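Local atomic coordinates of kallistatin (Homo sapiens, PDB entry 6F4V), a protein that inhibits the serine protease tissue kallikrein as a secreted serpin, forming a stable equimolar complex after cleavage at its reactive site. Residues A[106-109]-A[110-114]; A[292-295]-A[296-299]. One frame throughout, in Å; residues are numbered along the deposited sequence.

Contact 1 of 2, residues A[106-109]-A[110-114]; sequences LAKF and LNDTM
L110 closes the first helical turn: its N bonds back to the N-cap residue, 3.2 Å from L106 O. The CD2 branch of L110 meets the ring of F109 at 4.0 Å from F109 CD2. Both side chains also pack on L97 of strand 89-100.

N111 continues the backbone pattern, with N111 N 2.8 Å from A107 O. Its CB lies close to the same oxygen, but its amide points off the helix. N111 is a known N-glycosylation site, although no sugar is present here.

These residues form the start of helix 107-117. It is the connecting helix of a beta-alpha-beta unit between strands 89-100 and 120-124, neighbours in the large serpin sheet.

D112 is bound twice to K108. D112 N lies 2.9 Å from K108 O. On the outer side, the extended K108 chain bends at its last torsion, and K108 NZ forms a salt bridge with D112 OD2 at 3.3 Å, with a weak hydrogen bond as part of it.

T113 N bonds to F109 O at 3.0 Å. F109 CG stands anti to its own N (chi1 172°), which carries the ring forward along the helix to T113. T113 CG2 sits over one ring face, toward the rim, 3.7 Å from F109 CE1, in a CH-pi contact. If F109 were replaced by an alanine, T113 CG2 would probably lose this face and a gap would open against L97. T113 OG1 donates to L110 O at 2.9 Å, and M114 N bonds to the same oxygen.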
# COMPACT_ATOMS: atom_id res chain seq x y z
N LEU A 106 -4.22 -2.24 28.81
CA LEU A 106 -3.64 -3.49 29.26
C LEU A 106 -2.19 -3.53 28.83
O LEU A 106 -1.89 -3.31 27.66
CB LEU A 106 -4.42 -4.69 28.72
CG LEU A 106 -5.80 -4.88 29.35
CD1 LEU A 106 -6.61 -5.87 28.55
CD2 LEU A 106 -5.70 -5.34 30.80
N ALA A 107 -1.31 -3.78 29.81
CA ALA A 107 0.14 -3.80 29.58
C ALA A 107 0.56 -4.83 28.51
O ALA A 107 1.52 -4.61 27.78
CB ALA A 107 0.89 -4.06 30.89
N LYS A 108 -0.14 -5.96 28.45
CA LYS A 108 0.16 -6.99 27.47
C LYS A 108 0.01 -6.48 26.04
O LYS A 108 0.87 -6.70 25.20
CB LYS A 108 -0.74 -8.20 27.67
CG LYS A 108 -0.39 -9.40 26.80
CD LYS A 108 -1.46 -10.48 26.91
CE LYS A 108 -0.91 -11.83 26.46
NZ LYS A 108 -0.23 -11.76 25.14
N PHE A 109 -1.11 -5.81 25.78
CA PHE A 109 -1.34 -5.21 24.48
C PHE A 109 -0.26 -4.19 24.14
O PHE A 109 0.33 -4.23 23.05
CB PHE A 109 -2.73 -4.55 24.47
CG PHE A 109 -3.01 -3.75 23.24
CD1 PHE A 109 -3.15 -4.37 21.99
CD2 PHE A 109 -3.12 -2.35 23.31
CE1 PHE A 109 -3.41 -3.62 20.85
CE2 PHE A 109 -3.38 -1.61 22.17
CZ PHE A 109 -3.52 -2.24 20.94
N LEU A 110 0.02 -3.29 25.08
CA LEU A 110 1.02 -2.27 24.82
C LEU A 110 2.40 -2.92 24.56
O LEU A 110 3.06 -2.57 23.60
CB LEU A 110 1.09 -1.25 25.95
CG LEU A 110 -0.18 -0.44 26.24
CD1 LEU A 110 0.11 0.54 27.37
CD2 LEU A 110 -0.65 0.30 24.99
N ASN A 111 2.76 -3.88 25.40
CA ASN A 111 4.03 -4.60 25.27
C ASN A 111 4.16 -5.32 23.90
O ASN A 111 5.19 -5.21 23.24
CB ASN A 111 4.18 -5.60 26.42
CG ASN A 111 5.54 -6.28 26.44
OD1 ASN A 111 6.56 -5.63 26.20
ND2 ASN A 111 5.57 -7.59 26.74
N ASP A 112 3.12 -6.05 23.52
CA ASP A 112 3.08 -6.77 22.23
C ASP A 112 3.22 -5.81 21.03
O ASP A 112 3.99 -6.09 20.11
CB ASP A 112 1.77 -7.58 22.06
CG ASP A 112 1.67 -8.81 22.99
OD1 ASP A 112 2.63 -9.19 23.66
OD2 ASP A 112 0.56 -9.40 23.03
N THR A 113 2.51 -4.68 21.05
CA THR A 113 2.62 -3.73 19.92
C THR A 113 4.03 -3.13 19.81
O THR A 113 4.53 -2.90 18.70
CB THR A 113 1.60 -2.58 19.96
OG1 THR A 113 1.80 -1.77 21.12
CG2 THR A 113 0.18 -3.12 19.91
N MET A 114 4.65 -2.86 20.95
CA MET A 114 6.02 -2.36 20.95
C MET A 114 7.01 -3.45 20.50
O MET A 114 7.87 -3.19 19.69
CB MET A 114 6.39 -1.82 22.33
CG MET A 114 5.77 -0.47 22.61
SD MET A 114 6.16 0.18 24.26
CE MET A 114 4.91 -0.63 25.22

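Contact 2 of 2, residues A[292-295]-A[296-299]; sequences FTDL and FSKW
The F296 ring has L295 CG over one face and the backbone oxygen of F292 at its edge, close to the ring plane. F296 CD2 is 3.3 Å from F292 O. The next ring atom, F296 CE2, touches F292 CB at 4.0 Å and also meets the CD2 branch of L295. The F292 ring reaches instead to I55, L59 and L287. The W299 indole carries K298 CG on one face, offset toward the rim.

The backbone makes a type I beta turn from D294 to S297. F296 N bonds only weakly to F292 O. S297 N lies 3.0 Å from D294 O but well above the carbonyl plane, 60° out of it. With chi1 at 76°, S297 OG is set between its own N and carbonyl carbon, and it donates to D294 O at 2.7 Å. It also accepts from W299 N at 3.0 Å, an ST turn. A water bridges L295 O and S297 O. D294 OD2 hydrogen-bonds S51 OG, and OD1 makes a weak hydrogen bond to H50 NE2.

D294 O is thus gripped twice. Residues 293-295 have helical torsions without the regular bonds; the S297 hydroxyl, both donor and acceptor, probably holds the chain instead.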
# COMPACT_ATOMS: atom_id res chain seq x y z
N PHE A 292 -14.32 -8.16 6.96
CA PHE A 292 -14.18 -7.50 8.25
C PHE A 292 -15.53 -7.06 8.85
O PHE A 292 -15.59 -6.10 9.60
CB PHE A 292 -13.23 -6.31 8.14
CG PHE A 292 -11.83 -6.70 7.72
CD1 PHE A 292 -11.54 -6.93 6.38
CD2 PHE A 292 -10.84 -6.91 8.66
CE1 PHE A 292 -10.26 -7.30 5.98
CE2 PHE A 292 -9.55 -7.27 8.26
CZ PHE A 292 -9.27 -7.45 6.93
N THR A 293 -16.60 -7.79 8.54
CA THR A 293 -17.91 -7.44 9.12
C THR A 293 -17.90 -7.50 10.65
O THR A 293 -18.45 -6.60 11.29
CB THR A 293 -19.03 -8.33 8.58
OG1 THR A 293 -18.64 -9.71 8.75
CG2 THR A 293 -19.25 -8.03 7.15
N ASP A 294 -17.25 -8.50 11.24
CA ASP A 294 -17.20 -8.60 12.70
C ASP A 294 -16.57 -7.37 13.32
O ASP A 294 -17.13 -6.76 14.24
CB ASP A 294 -16.49 -9.85 13.20
CG ASP A 294 -16.37 -9.87 14.73
OD1 ASP A 294 -17.39 -10.22 15.36
OD2 ASP A 294 -15.28 -9.53 15.28
N LEU A 295 -15.39 -6.99 12.82
CA LEU A 295 -14.64 -5.90 13.42
C LEU A 295 -15.41 -4.58 13.46
O LEU A 295 -15.30 -3.81 14.45
CB LEU A 295 -13.28 -5.70 12.69
CG LEU A 295 -12.45 -4.50 13.14
CD1 LEU A 295 -12.10 -4.64 14.62
CD2 LEU A 295 -11.16 -4.35 12.34
N PHE A 296 -16.16 -4.32 12.41
CA PHE A 296 -16.93 -3.07 12.29
C PHE A 296 -18.37 -3.18 12.78
O PHE A 296 -19.17 -2.29 12.52
CB PHE A 296 -16.87 -2.57 10.85
CG PHE A 296 -15.48 -2.14 10.47
CD1 PHE A 296 -14.97 -0.95 10.98
CD2 PHE A 296 -14.67 -2.94 9.69
CE1 PHE A 296 -13.65 -0.57 10.69
CE2 PHE A 296 -13.38 -2.53 9.36
CZ PHE A 296 -12.88 -1.34 9.86
N SER A 297 -18.67 -4.22 13.55
CA SER A 297 -20.02 -4.45 14.08
C SER A 297 -20.06 -4.17 15.55
O SER A 297 -19.03 -4.02 16.21
CB SER A 297 -20.44 -5.89 13.83
OG SER A 297 -19.78 -6.77 14.74
N LYS A 298 -21.28 -4.15 16.08
CA LYS A 298 -21.52 -4.07 17.49
C LYS A 298 -20.98 -5.28 18.29
O LYS A 298 -20.95 -5.25 19.54
CB LYS A 298 -23.03 -3.89 17.73
CG LYS A 298 -23.87 -5.14 17.46
CD LYS A 298 -25.37 -4.86 17.63
CE LYS A 298 -25.98 -4.12 16.49
NZ LYS A 298 -26.05 -4.97 15.29
N TRP A 299 -20.60 -6.36 17.59
CA TRP A 299 -20.17 -7.60 18.22
C TRP A 299 -18.67 -7.78 18.42
O TRP A 299 -18.26 -8.73 19.07
CB TRP A 299 -20.72 -8.79 17.43
CG TRP A 299 -22.18 -8.66 17.21
CD1 TRP A 299 -22.80 -8.35 16.06
CD2 TRP A 299 -23.20 -8.78 18.21
NE1 TRP A 299 -24.17 -8.31 16.26
CE2 TRP A 299 -24.43 -8.55 17.58
CE3 TRP A 299 -23.18 -9.05 19.58
CZ2 TRP A 299 -25.66 -8.61 18.26
CZ3 TRP A 299 -24.44 -9.10 20.27
CH2 TRP A 299 -25.61 -8.88 19.61
O HOH W 1 -16.73 -2.45 16.23

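Both contacts are local and partly buried, and both lie well away from the centre of the chain. Their centres are about 23 Å apart, with nearest atoms about 11 Å apart, and they do not touch. They share no helix or strand. Contact 1 is the first turns of helix 107-117, with F109 and T113 buried against strand 89-100 and a charged pair on the outer side. Contact 2 lies in the loop between helix 283-286 and strand 312-324. Its buried residues, F292 and L295, pack on helix 49-58, and L295 also reaches helix 33-44. Helical backbone bonds repeat in contact 1; contact 2 has one turn bond, one weak bond, a serine hydroxyl and a bridging water.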